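Local coordinates for CHAD domain protein (Streptomyces chartreusis, PDB 6RN5) that binds copper and probably polyphosphate through an all-helical CHAD-domain fold, although its physiological role remains unsettled, at residues 262-267 against 326-331; 176-181 against 331-336; 96-101 against 192-197; 106-111 against 181-186; 307-312 against 363-368. All coordinates share one frame; numbering follows the deposited sequence.

Contact 1: 262-267 against 326-331. With CU (copper (II) ion), chain B.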
# COMPACT_ATOMS: atom_id res chain seq x y z
N HIS A 262 11.96 3.49 -7.24
CA HIS A 262 12.73 3.48 -8.49
C HIS A 262 13.26 4.89 -8.63
O HIS A 262 12.70 5.82 -8.01
CB HIS A 262 11.86 3.10 -9.72
CG HIS A 262 10.75 4.07 -10.01
ND1 HIS A 262 10.98 5.36 -10.45
CD2 HIS A 262 9.41 3.96 -9.87
CE1 HIS A 262 9.83 5.98 -10.60
NE2 HIS A 262 8.86 5.15 -10.25
N GLY A 263 14.33 5.04 -9.42
CA GLY A 263 14.86 6.37 -9.77
C GLY A 263 14.15 6.97 -10.99
O GLY A 263 13.16 6.43 -11.49
N LEU A 264 14.68 8.08 -11.49
CA LEU A 264 14.01 8.81 -12.57
C LEU A 264 15.00 9.34 -13.59
O LEU A 264 15.76 10.25 -13.28
CB LEU A 264 13.18 9.99 -11.99
CG LEU A 264 11.78 9.78 -11.35
CD1 LEU A 264 11.14 11.13 -11.04
CD2 LEU A 264 10.83 8.98 -12.24
N SER A 265 14.96 8.77 -14.79
CA SER A 265 15.68 9.29 -15.98
C SER A 265 14.73 9.33 -17.19
O SER A 265 13.72 8.61 -17.20
CB SER A 265 16.87 8.40 -16.35
OG SER A 265 17.39 7.73 -15.23
N PRO A 266 15.05 10.14 -18.23
CA PRO A 266 14.32 9.97 -19.50
C PRO A 266 14.54 8.60 -20.21
O PRO A 266 13.81 8.28 -21.15
CB PRO A 266 14.84 11.15 -20.36
CG PRO A 266 15.29 12.16 -19.37
CD PRO A 266 15.86 11.37 -18.22
N ASP A 267 15.52 7.80 -19.76
CA ASP A 267 15.70 6.41 -20.22
C ASP A 267 14.93 5.39 -19.40
O ASP A 267 14.59 4.32 -19.90
CB ASP A 267 17.17 6.03 -20.20
CG ASP A 267 17.99 6.87 -21.15
OD1 ASP A 267 18.10 8.09 -20.91
OD2 ASP A 267 18.51 6.31 -22.13
N ALA A 326 4.06 12.74 -10.59
CA ALA A 326 4.30 14.06 -10.05
C ALA A 326 4.87 13.97 -8.63
O ALA A 326 5.67 14.79 -8.25
CB ALA A 326 3.04 14.89 -10.04
N ALA A 327 4.44 13.00 -7.83
CA ALA A 327 5.00 12.85 -6.48
C ALA A 327 6.46 12.44 -6.55
O ALA A 327 7.29 12.98 -5.82
CB ALA A 327 4.21 11.83 -5.70
N ALA A 328 6.77 11.48 -7.42
CA ALA A 328 8.15 11.02 -7.56
C ALA A 328 9.05 12.18 -7.99
O ALA A 328 10.10 12.44 -7.39
CB ALA A 328 8.27 9.82 -8.53
N GLN A 329 8.62 12.91 -9.01
CA GLN A 329 9.37 13.99 -9.53
C GLN A 329 9.54 15.10 -8.49
O GLN A 329 10.61 15.64 -8.36
CB GLN A 329 8.73 14.51 -10.85
CG GLN A 329 9.60 15.56 -11.59
CD GLN A 329 10.99 15.06 -12.01
OE1 GLN A 329 11.15 13.96 -12.55
NE2 GLN A 329 12.02 15.87 -11.74
N ALA A 330 8.51 15.41 -7.73
CA ALA A 330 8.65 16.38 -6.68
C ALA A 330 9.70 15.97 -5.62
O ALA A 330 10.37 16.80 -5.06
CB ALA A 330 7.29 16.60 -6.00
N ALA A 331 9.83 14.69 -5.37
CA ALA A 331 10.82 14.18 -4.44
C ALA A 331 12.26 14.40 -4.89
O ALA A 331 13.17 14.33 -4.07
CB ALA A 331 10.59 12.68 -4.22
CU CU B . 6.70 5.46 -10.10
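L264 reaches from the loop to helix 326-331 with one methyl group. Its CD1 settles on the helix surface, 4.0 Å from CB of A328 and 3.7 Å from CA of Q329. The same CD1 meets the amide oxygen of Q329, OE1, at 3.2 Å; the bend of the glutamine chain at chi2 (60°) brings OE1 to the leucine's methyl. The other methyl, CD2, lies at the edge of the H262 ring and in its plane, so L264 sits between the helix and a copper ligand.

H262 binds copper through NE2 at 2.2 Å. The other ring nitrogen, ND1, donates to the carbonyl oxygen of G263 at 2.6 Å, nearly in the ring plane, though tilted 31° from the carbonyl plane. Held at both nitrogens, the imidazole has little freedom to rotate, a familiar second-shell device at histidine metal sites. H271 and H348 complete the protein ligands.

Further out, Y342 of the second subunit packs against A328 and A331. A328 also packs on H348 of helix 338-366, which flanks helix 305-331, while A330 leans on helix 170-198 and A326 on helix 82-120.

Contact 2: 176-181 against 331-336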
# COMPACT_ATOMS: atom_id res chain seq x y z
N GLY A 176 2.64 18.96 0.68
CA GLY A 176 1.43 19.55 0.17
C GLY A 176 1.68 20.91 -0.40
O GLY A 176 1.18 21.25 -1.49
N ALA A 177 2.46 21.69 0.32
CA ALA A 177 2.79 23.03 -0.10
C ALA A 177 3.75 23.01 -1.33
O ALA A 177 3.66 23.87 -2.24
CB ALA A 177 3.43 23.76 1.06
N LEU A 178 4.67 22.06 -1.33
CA LEU A 178 5.58 21.90 -2.48
C LEU A 178 4.80 21.60 -3.78
O LEU A 178 4.98 22.24 -4.78
CB LEU A 178 6.58 20.79 -2.18
CG LEU A 178 7.60 20.50 -3.27
CD1 LEU A 178 8.52 21.69 -3.47
CD2 LEU A 178 8.39 19.25 -2.90
N LEU A 179 3.91 20.63 -3.72
CA LEU A 179 3.09 20.27 -4.86
C LEU A 179 2.12 21.40 -5.26
O LEU A 179 1.87 21.65 -6.44
CB LEU A 179 2.33 18.98 -4.56
CG LEU A 179 3.22 17.74 -4.43
CD1 LEU A 179 2.47 16.63 -3.75
CD2 LEU A 179 3.72 17.24 -5.79
N ASP A 180 1.52 22.04 -4.27
CA ASP A 180 0.69 23.20 -4.56
C ASP A 180 1.46 24.27 -5.36
O ASP A 180 0.98 24.76 -6.38
CB ASP A 180 0.16 23.76 -3.25
CG ASP A 180 -0.84 24.88 -3.43
OD1 ASP A 180 -1.08 25.35 -4.54
OD2 ASP A 180 -1.38 25.31 -2.43
N ARG A 181 2.68 24.59 -4.92
CA ARG A 181 3.53 25.52 -5.66
C ARG A 181 3.85 25.01 -7.05
O ARG A 181 3.63 25.70 -8.03
CB ARG A 181 4.84 25.81 -4.88
CG ARG A 181 5.76 26.82 -5.57
CD ARG A 181 7.05 27.13 -4.79
NE ARG A 181 8.21 27.20 -5.72
CZ ARG A 181 8.65 28.28 -6.39
NH1 ARG A 181 8.06 29.48 -6.25
NH2 ARG A 181 9.71 28.17 -7.22
N ALA A 331 9.83 14.69 -5.37
CA ALA A 331 10.82 14.18 -4.44
C ALA A 331 12.26 14.40 -4.89
O ALA A 331 13.17 14.33 -4.07
CB ALA A 331 10.59 12.68 -4.22
N ARG A 332 12.46 14.70 -6.18
CA ARG A 332 13.78 15.05 -6.68
C ARG A 332 14.07 16.56 -6.64
O ARG A 332 15.11 16.97 -7.06
CB ARG A 332 13.94 14.60 -8.10
CG ARG A 332 13.50 13.19 -8.36
CD ARG A 332 13.95 12.73 -9.74
NE ARG A 332 15.11 11.84 -9.63
CZ ARG A 332 16.39 12.20 -9.74
NH1 ARG A 332 17.35 11.29 -9.59
NH2 ARG A 332 16.75 13.46 -10.02
N THR A 333 13.14 17.38 -6.18
CA THR A 333 13.36 18.80 -6.07
C THR A 333 14.55 19.05 -5.12
O THR A 333 14.61 18.44 -4.05
CB THR A 333 12.13 19.47 -5.45
OG1 THR A 333 10.99 19.15 -6.24
CG2 THR A 333 12.28 21.00 -5.34
N PRO A 334 15.52 19.91 -5.50
CA PRO A 334 16.70 20.04 -4.64
C PRO A 334 16.36 20.77 -3.34
O PRO A 334 15.38 21.53 -3.30
CB PRO A 334 17.68 20.82 -5.49
CG PRO A 334 16.87 21.51 -6.52
CD PRO A 334 15.58 20.75 -6.71
N ARG A 335 17.11 20.46 -2.29
CA ARG A 335 16.96 21.08 -0.96
C ARG A 335 15.65 20.75 -0.21
O ARG A 335 15.32 21.39 0.74
CB ARG A 335 17.17 22.61 -1.02
CG ARG A 335 18.63 23.07 -1.30
CD ARG A 335 18.75 24.61 -1.20
NE ARG A 335 17.73 25.14 -2.08
CZ ARG A 335 16.60 25.76 -1.74
NH1 ARG A 335 16.33 26.09 -0.47
NH2 ARG A 335 15.76 26.10 -2.73
N ILE A 336 14.91 19.71 -0.58
CA ILE A 336 13.77 19.42 0.27
C ILE A 336 14.25 18.64 1.47
O ILE A 336 15.24 17.93 1.40
CB ILE A 336 12.64 18.68 -0.45
CG1 ILE A 336 13.14 17.35 -1.07
CG2 ILE A 336 12.01 19.64 -1.46
CD1 ILE A 336 12.03 16.52 -1.68
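L178 meets the loop 331-336 with a single methyl, and it contributes more buried surface than any other residue of this contact. Its CD2 approaches CG2 of I336 at 3.9 Å and OG1 of T333 at 4.2 Å. The torsions explain the reach: with CG opposite the backbone N (chi1 180°), the leucine extends outward from helix 176-181 and presents one branch to the loop. The nearest CA atoms, those of L178 and I336, are 9.0 Å apart, and the side chains fill the distance between them.

I336 replies with its short branch. The side chains of L178 and I336 cross at about a right angle, so the meeting is methyl against methyl and not a lengthwise overlap. A chi1 of 57° sends the longer CG1 arm elsewhere and leaves CG2 for the leucine. Beyond the pair, I336 also packs on A341 of helix 338-366 and on P338 of the second subunit.

T333 brings a polar atom to the border of this apolar patch. Its OG1 is engaged by the carbonyl oxygen of A330, just before it in the chain, and by NE2 of Q182 from helix 170-198; toward L178 it makes only a van der Waals contact.

T333 to I336 form a type II beta turn, with P334 and R335 at its corners and R335 taking up a positive phi (67°). Such a short connection between two antiparallel helices, 305-331 and 338-366, is typical of a helical hairpin, here resting its turn on a third helix.

Contact 3: 96-101 against 192-197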
# COMPACT_ATOMS: atom_id res chain seq x y z
N SER A 96 -6.98 19.73 -28.82
CA SER A 96 -7.61 19.14 -27.64
C SER A 96 -6.58 18.96 -26.50
O SER A 96 -6.90 19.19 -25.34
CB SER A 96 -8.31 17.83 -27.97
OG SER A 96 -7.34 16.92 -28.38
N GLY A 97 -5.35 18.60 -26.86
CA GLY A 97 -4.24 18.49 -25.88
C GLY A 97 -3.83 19.82 -25.24
O GLY A 97 -3.64 19.92 -24.03
N THR A 98 -3.76 20.88 -26.05
CA THR A 98 -3.41 22.19 -25.55
C THR A 98 -4.44 22.66 -24.58
O THR A 98 -4.11 23.13 -23.47
CB THR A 98 -3.32 23.20 -26.66
OG1 THR A 98 -2.25 22.83 -27.53
CG2 THR A 98 -3.12 24.60 -26.08
N LEU A 99 -5.69 22.50 -24.97
CA LEU A 99 -6.83 22.84 -24.10
C LEU A 99 -7.04 21.94 -22.86
O LEU A 99 -7.71 22.33 -21.91
CB LEU A 99 -8.11 22.90 -24.93
CG LEU A 99 -8.18 23.98 -26.01
CD1 LEU A 99 -9.59 24.04 -26.54
CD2 LEU A 99 -7.82 25.35 -25.50
N ALA A 100 -6.46 20.74 -22.85
CA ALA A 100 -6.60 19.83 -21.69
C ALA A 100 -5.65 20.18 -20.51
O ALA A 100 -5.98 19.95 -19.35
CB ALA A 100 -6.37 18.38 -22.15
N MET A 101 -4.52 20.79 -20.83
CA MET A 101 -3.39 20.87 -19.88
C MET A 101 -3.71 21.58 -18.58
O MET A 101 -3.47 21.05 -17.49
CB MET A 101 -2.18 21.44 -20.56
CG MET A 101 -1.41 20.36 -21.31
SD MET A 101 -0.26 19.32 -20.32
CE MET A 101 -1.10 18.97 -18.77
N SER A 192 -1.73 30.18 -19.70
CA SER A 192 -1.30 31.25 -20.60
C SER A 192 -0.88 30.67 -21.96
O SER A 192 -1.26 31.25 -23.01
CB SER A 192 -0.22 32.14 -19.97
OG SER A 192 0.83 31.37 -19.48
N THR A 193 -0.22 29.50 -21.98
CA THR A 193 0.15 28.85 -23.27
C THR A 193 -1.08 28.54 -24.11
O THR A 193 -1.07 28.76 -25.32
CB THR A 193 0.98 27.59 -23.02
OG1 THR A 193 2.05 27.93 -22.17
CG2 THR A 193 1.55 26.99 -24.33
N ALA A 194 -2.15 28.12 -23.44
CA ALA A 194 -3.40 27.76 -24.11
C ALA A 194 -4.12 28.95 -24.69
O ALA A 194 -4.73 28.86 -25.75
CB ALA A 194 -4.35 27.01 -23.17
N LEU A 195 -4.13 30.05 -23.95
CA LEU A 195 -4.73 31.28 -24.48
C LEU A 195 -3.89 31.82 -25.60
O LEU A 195 -4.41 32.33 -26.57
CB LEU A 195 -4.91 32.34 -23.40
CG LEU A 195 -5.94 31.92 -22.38
CD1 LEU A 195 -6.11 33.04 -21.38
CD2 LEU A 195 -7.27 31.59 -23.08
N GLN A 196 -2.59 31.70 -25.51
CA GLN A 196 -1.76 32.05 -26.66
C GLN A 196 -2.12 31.22 -27.91
O GLN A 196 -2.31 31.77 -29.04
CB GLN A 196 -0.28 31.93 -26.34
CG GLN A 196 0.18 33.01 -25.37
CD GLN A 196 1.62 32.83 -24.97
OE1 GLN A 196 2.09 31.71 -24.79
NE2 GLN A 196 2.37 33.94 -24.88
N ALA A 197 -2.20 29.91 -27.73
CA ALA A 197 -2.56 28.98 -28.84
C ALA A 197 -3.86 29.35 -29.51
O ALA A 197 -3.96 29.31 -30.73
CB ALA A 197 -2.67 27.57 -28.31
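T98 and A194 lie where helices 96-101 and 192-197 come together, with their CA atoms 5.8 Å apart. The short axes approach to 8.7 Å and run in roughly opposite directions, with a signed crossing angle of -146°. So close a backbone meeting is possible because small residues, A194 and A197, line one side of it.

Apolar packing carries the contact. The methyl of T98, CG2, fits between two alanines one turn apart, 3.7 Å from CA of A194 and 3.7 Å from CB of A197. The chi1 of -65° turns this methyl, and not the hydroxyl, toward the opposing helix. L99 adds a looser touch from the flank, its CD2 standing 4.5 Å from CB of A194. The same leucine packs on L62 and R63 of helix 56-75, and thus connects this interface to the next helix over.

The polar end of T98 is settled within its own helix. Its hydroxyl bonds to the carbonyl oxygen of W94, one turn back. The carbonyl oxygen of T98 does lie 3.9 Å from CB of A194, but only as packing. The backbone bonds given by A100 N and M101 N are weak.

With no hydrogen bond or charge pair between the segments, cohesion here rests on shape: a threonine that spends its hydroxyl on its own helix can offer its methyl to a neighbour as though it were a purely apolar residue.

Contact 4: 106-111 against 181-186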
# COMPACT_ATOMS: atom_id res chain seq x y z
N THR A 106 -4.75 21.05 -12.66
CA THR A 106 -5.71 21.39 -11.58
C THR A 106 -6.25 20.16 -10.90
O THR A 106 -6.32 20.09 -9.69
CB THR A 106 -6.89 22.20 -12.12
OG1 THR A 106 -6.40 23.31 -12.88
CG2 THR A 106 -7.80 22.68 -10.99
N ALA A 107 -6.65 19.15 -11.67
CA ALA A 107 -7.22 17.94 -11.06
C ALA A 107 -6.13 17.13 -10.33
O ALA A 107 -6.36 16.54 -9.27
CB ALA A 107 -7.90 17.09 -12.11
N ARG A 108 -4.93 17.09 -10.92
CA ARG A 108 -3.82 16.38 -10.28
C ARG A 108 -3.48 16.96 -8.89
O ARG A 108 -3.25 16.24 -7.94
CB ARG A 108 -2.63 16.43 -11.23
CG ARG A 108 -1.44 15.65 -10.79
CD ARG A 108 -0.48 15.59 -11.94
NE ARG A 108 -1.19 15.03 -13.09
CZ ARG A 108 -1.01 15.41 -14.36
NH1 ARG A 108 -0.14 16.35 -14.69
NH2 ARG A 108 -1.71 14.82 -15.31
N LEU A 109 -3.47 18.27 -8.75
CA LEU A 109 -3.17 18.88 -7.46
C LEU A 109 -4.20 18.46 -6.45
O LEU A 109 -3.88 17.99 -5.34
CB LEU A 109 -3.14 20.41 -7.57
CG LEU A 109 -2.94 21.19 -6.27
CD1 LEU A 109 -1.73 20.68 -5.46
CD2 LEU A 109 -2.77 22.68 -6.53
N GLU A 110 -5.46 18.61 -6.83
CA GLU A 110 -6.55 18.18 -5.97
C GLU A 110 -6.47 16.71 -5.54
O GLU A 110 -6.62 16.38 -4.35
CB GLU A 110 -7.85 18.42 -6.68
CG GLU A 110 -9.01 17.87 -5.90
CD GLU A 110 -10.23 18.75 -5.99
OE1 GLU A 110 -10.48 19.28 -7.11
OE2 GLU A 110 -10.92 18.88 -4.94
N ARG A 111 -6.23 15.83 -6.49
CA ARG A 111 -6.10 14.42 -6.21
C ARG A 111 -4.98 14.23 -5.20
O ARG A 111 -5.12 13.49 -4.22
CB ARG A 111 -5.81 13.66 -7.51
CG ARG A 111 -5.22 12.28 -7.35
CD ARG A 111 -5.02 11.57 -8.69
NE ARG A 111 -6.27 10.97 -9.13
CZ ARG A 111 -6.72 9.77 -8.79
NH1 ARG A 111 -5.99 8.92 -8.06
NH2 ARG A 111 -7.88 9.39 -9.28
N ARG A 181 2.68 24.59 -4.92
CA ARG A 181 3.53 25.52 -5.66
C ARG A 181 3.85 25.01 -7.05
O ARG A 181 3.63 25.70 -8.03
CB ARG A 181 4.84 25.81 -4.88
CG ARG A 181 5.76 26.82 -5.57
CD ARG A 181 7.05 27.13 -4.79
NE ARG A 181 8.21 27.20 -5.72
CZ ARG A 181 8.65 28.28 -6.39
NH1 ARG A 181 8.06 29.48 -6.25
NH2 ARG A 181 9.71 28.17 -7.22
N GLN A 182 4.37 23.80 -7.16
CA GLN A 182 4.79 23.27 -8.44
C GLN A 182 3.67 23.09 -9.48
O GLN A 182 3.79 23.48 -10.62
CB GLN A 182 5.53 21.96 -8.24
CG GLN A 182 6.93 22.17 -7.61
CD GLN A 182 7.70 20.86 -7.50
OE1 GLN A 182 7.17 19.76 -7.82
NE2 GLN A 182 8.96 20.97 -7.05
N LEU A 183 2.58 22.51 -9.05
CA LEU A 183 1.44 22.29 -9.93
C LEU A 183 0.68 23.56 -10.24
O LEU A 183 0.09 23.67 -11.30
CB LEU A 183 0.55 21.20 -9.35
CG LEU A 183 1.25 19.82 -9.44
CD1 LEU A 183 0.56 18.79 -8.55
CD2 LEU A 183 1.25 19.29 -10.88
N THR A 184 0.71 24.53 -9.36
CA THR A 184 0.12 25.82 -9.64
C THR A 184 0.89 26.58 -10.69
O THR A 184 0.30 27.16 -11.59
CB THR A 184 0.05 26.69 -8.38
OG1 THR A 184 -0.84 26.05 -7.47
CG2 THR A 184 -0.54 28.08 -8.71
N LEU A 185 2.20 26.59 -10.57
CA LEU A 185 3.02 27.12 -11.64
C LEU A 185 2.72 26.46 -12.96
O LEU A 185 2.61 27.16 -13.98
CB LEU A 185 4.53 27.02 -11.33
CG LEU A 185 4.97 27.96 -10.20
CD1 LEU A 185 6.38 27.60 -9.72
CD2 LEU A 185 4.84 29.42 -10.62
N ALA A 186 2.71 25.13 -12.96
CA ALA A 186 2.43 24.33 -14.17
C ALA A 186 1.08 24.74 -14.80
O ALA A 186 0.97 24.91 -16.01
CB ALA A 186 2.39 22.85 -13.84
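L109 and L183 mark the closest backbone approach, 6.2 Å between their CA atoms, in an antiparallel pair of helices. The axes of 106-111 and 181-186 stand 9.4 Å apart at their nearest, and their directions differ by 167°, so the two run almost side by side in opposite senses. This is the packing of an antiparallel helical bundle, the architecture from which CHAD domains are built, and it joins the long helices 82-120 and 170-198.

L183 gives the largest share of the buried surface and meets the opposite helix close to its backbone. With chi1 at -70° its CG lies opposite the carbonyl carbon, and CD1 comes to rest 3.9 Å from CA of L109. The two beta carbons, L109 CB and L183 CB, are 4.2 Å apart. The second methyl of L183, CD2, touches the aliphatic part of R108, at 4.2 Å from CD. The arginine therefore packs through its methylene chain here; farther along, R108 meets E322 of helix 305-331.

L183 is also packed by Y105 and L112 of helix 82-120, a turn or so to each side of R108 and L109, and is thereby buried. No hydrogen bond crosses between the segments.

At the edge, L109 and T184 meet obliquely: CD2 of the leucine stands 4.0 Å from OG1 of the threonine, a hydroxyl that is hydrogen-bonded to the carbonyl oxygen of D180 in its own helix.

Contact 5: 307-312 against 363-368; sequences LLSAGQ and QQAWQK
A365 presents its methyl to helix 307-312 where the CA atoms come nearest, its own 5.5 Å from that of A310. Only small side chains occupy the middle of this contact. The CB of A365 touches the hydroxyl of S309, 3.6 Å from OG, and the backbone nitrogen of A310 at 4.0 Å.

S309 holds its OG opposite the backbone N, with chi1 at 178°, a conformation that carries the oxygen out toward A365. What follows is plain van der Waals contact, since a methyl group can offer the hydroxyl no hydrogen bond. A310, without torsions of its own, leaves room for the helices to draw together.

The larger pair lies to one flank. L307 starts off facing away from segment 363-368, yet its branches bring CD2 within 4.1 Å of CZ3 of W366. The indole extends from its helix with CG opposite the backbone N, and chi2 of -96° sets the ring plane about perpendicular to the plane of CA, CB and CG. L307 and W366 then lie alongside one another and point the same way, and the methyl approaches the ring obliquely.

Around them, R306 makes a cation-pi contact with the W366 ring, which also packs on L239, T240 and V243 of helix 229-244. L307 and A310 rest on L284 of helix 274-295, so that helices 305-331 and 338-366 are joined here with two further helices close about them.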
# COMPACT_ATOMS: atom_id res chain seq x y z
N LEU A 307 -19.67 -0.06 -20.25
CA LEU A 307 -18.59 0.66 -20.94
C LEU A 307 -18.26 1.94 -20.22
O LEU A 307 -17.11 2.34 -20.18
CB LEU A 307 -18.92 1.05 -22.39
CG LEU A 307 -18.95 -0.05 -23.44
CD1 LEU A 307 -19.01 0.60 -24.83
CD2 LEU A 307 -17.80 -1.03 -23.28
N LEU A 308 -19.26 2.60 -19.66
CA LEU A 308 -18.95 3.79 -18.88
C LEU A 308 -18.18 3.45 -17.63
O LEU A 308 -17.25 4.14 -17.31
CB LEU A 308 -20.20 4.61 -18.61
CG LEU A 308 -20.76 5.13 -19.97
CD1 LEU A 308 -22.22 5.56 -19.85
CD2 LEU A 308 -19.91 6.24 -20.61
N SER A 309 -18.52 2.35 -16.96
CA SER A 309 -17.73 1.94 -15.82
C SER A 309 -16.28 1.59 -16.22
O SER A 309 -15.33 1.95 -15.54
CB SER A 309 -18.37 0.76 -15.12
OG SER A 309 -17.52 0.36 -14.02
N ALA A 310 -16.09 0.88 -17.33
CA ALA A 310 -14.73 0.52 -17.78
C ALA A 310 -13.95 1.77 -18.05
O ALA A 310 -12.77 1.87 -17.69
CB ALA A 310 -14.78 -0.32 -19.04
N GLY A 311 -14.60 2.71 -18.69
CA GLY A 311 -13.98 3.98 -19.05
C GLY A 311 -13.59 4.83 -17.85
O GLY A 311 -12.54 5.44 -17.85
N GLN A 312 -14.42 4.85 -16.81
CA GLN A 312 -14.09 5.55 -15.56
C GLN A 312 -12.87 4.92 -14.92
O GLN A 312 -12.01 5.62 -14.47
CB GLN A 312 -15.25 5.46 -14.60
CG GLN A 312 -16.49 6.21 -15.07
CD GLN A 312 -16.25 7.70 -15.21
OE1 GLN A 312 -15.56 8.29 -14.39
NE2 GLN A 312 -16.82 8.31 -16.24
N GLN A 363 -11.10 -4.55 -15.06
CA GLN A 363 -11.28 -5.99 -15.28
C GLN A 363 -12.65 -6.53 -14.84
O GLN A 363 -13.28 -7.26 -15.57
CB GLN A 363 -10.19 -6.77 -14.58
CG GLN A 363 -10.05 -8.19 -15.09
CD GLN A 363 -9.11 -9.02 -14.24
OE1 GLN A 363 -7.96 -9.25 -14.62
NE2 GLN A 363 -9.58 -9.43 -13.07
N GLN A 364 -13.12 -6.14 -13.66
CA GLN A 364 -14.43 -6.57 -13.19
C GLN A 364 -15.54 -6.02 -14.04
O GLN A 364 -16.51 -6.72 -14.32
CB GLN A 364 -14.66 -6.13 -11.74
CG GLN A 364 -13.59 -6.60 -10.78
CD GLN A 364 -13.43 -8.08 -10.79
OE1 GLN A 364 -12.44 -8.61 -11.29
NE2 GLN A 364 -14.44 -8.77 -10.27
N ALA A 365 -15.42 -4.75 -14.41
CA ALA A 365 -16.39 -4.13 -15.27
C ALA A 365 -16.40 -4.76 -16.67
O ALA A 365 -17.46 -4.95 -17.28
CB ALA A 365 -16.12 -2.65 -15.38
N TRP A 366 -15.21 -5.05 -17.20
CA TRP A 366 -15.12 -5.55 -18.57
C TRP A 366 -15.62 -6.99 -18.62
O TRP A 366 -16.37 -7.32 -19.53
CB TRP A 366 -13.70 -5.49 -19.10
CG TRP A 366 -13.62 -5.93 -20.48
CD1 TRP A 366 -13.29 -7.17 -20.91
CD2 TRP A 366 -13.89 -5.15 -21.63
NE1 TRP A 366 -13.31 -7.20 -22.27
CE2 TRP A 366 -13.67 -5.98 -22.75
CE3 TRP A 366 -14.25 -3.81 -21.83
CZ2 TRP A 366 -13.82 -5.54 -24.04
CZ3 TRP A 366 -14.42 -3.36 -23.13
CH2 TRP A 366 -14.19 -4.24 -24.23
N GLN A 367 -15.24 -7.81 -17.64
CA GLN A 367 -15.75 -9.19 -17.53
C GLN A 367 -17.12 -9.29 -16.85
O GLN A 367 -17.63 -10.40 -16.67
CB GLN A 367 -14.78 -10.08 -16.77
CG GLN A 367 -13.56 -10.46 -17.58
CD GLN A 367 -12.56 -11.30 -16.78
OE1 GLN A 367 -12.50 -11.21 -15.55
NE2 GLN A 367 -11.79 -12.12 -17.48
N LYS A 368 -17.68 -8.16 -16.44
CA LYS A 368 -19.00 -8.14 -15.84
C LYS A 368 -18.98 -8.94 -14.53
O LYS A 368 -19.98 -9.53 -14.14
CB LYS A 368 -20.04 -8.68 -16.83
CG LYS A 368 -19.66 -8.46 -18.30
CD LYS A 368 -20.80 -7.86 -19.09
CE LYS A 368 -21.93 -8.84 -19.31
NZ LYS A 368 -22.69 -8.39 -20.51

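From the N terminus, helix 82-120 pairs with helix 170-198 twice: contact 3 closes the outer loop, and contact 4 is nested within it, as befits an antiparallel pair. Contact 2 opens on the same helix 170-198, crosses both, and closes far along the chain at 331-336. Inside its loop lies contact 1, which joins the copper-binding loop to helix 305-331. Contact 5, crossing contacts 1 and 2, ties the opposite ends of helices 305-331 and 338-366. Contacts 1, 2 and 4 touch one another, with A331 shared by the first two and R181 by the last two, whereas contact 5 stands apart and lies across the chain's centre from contact 3.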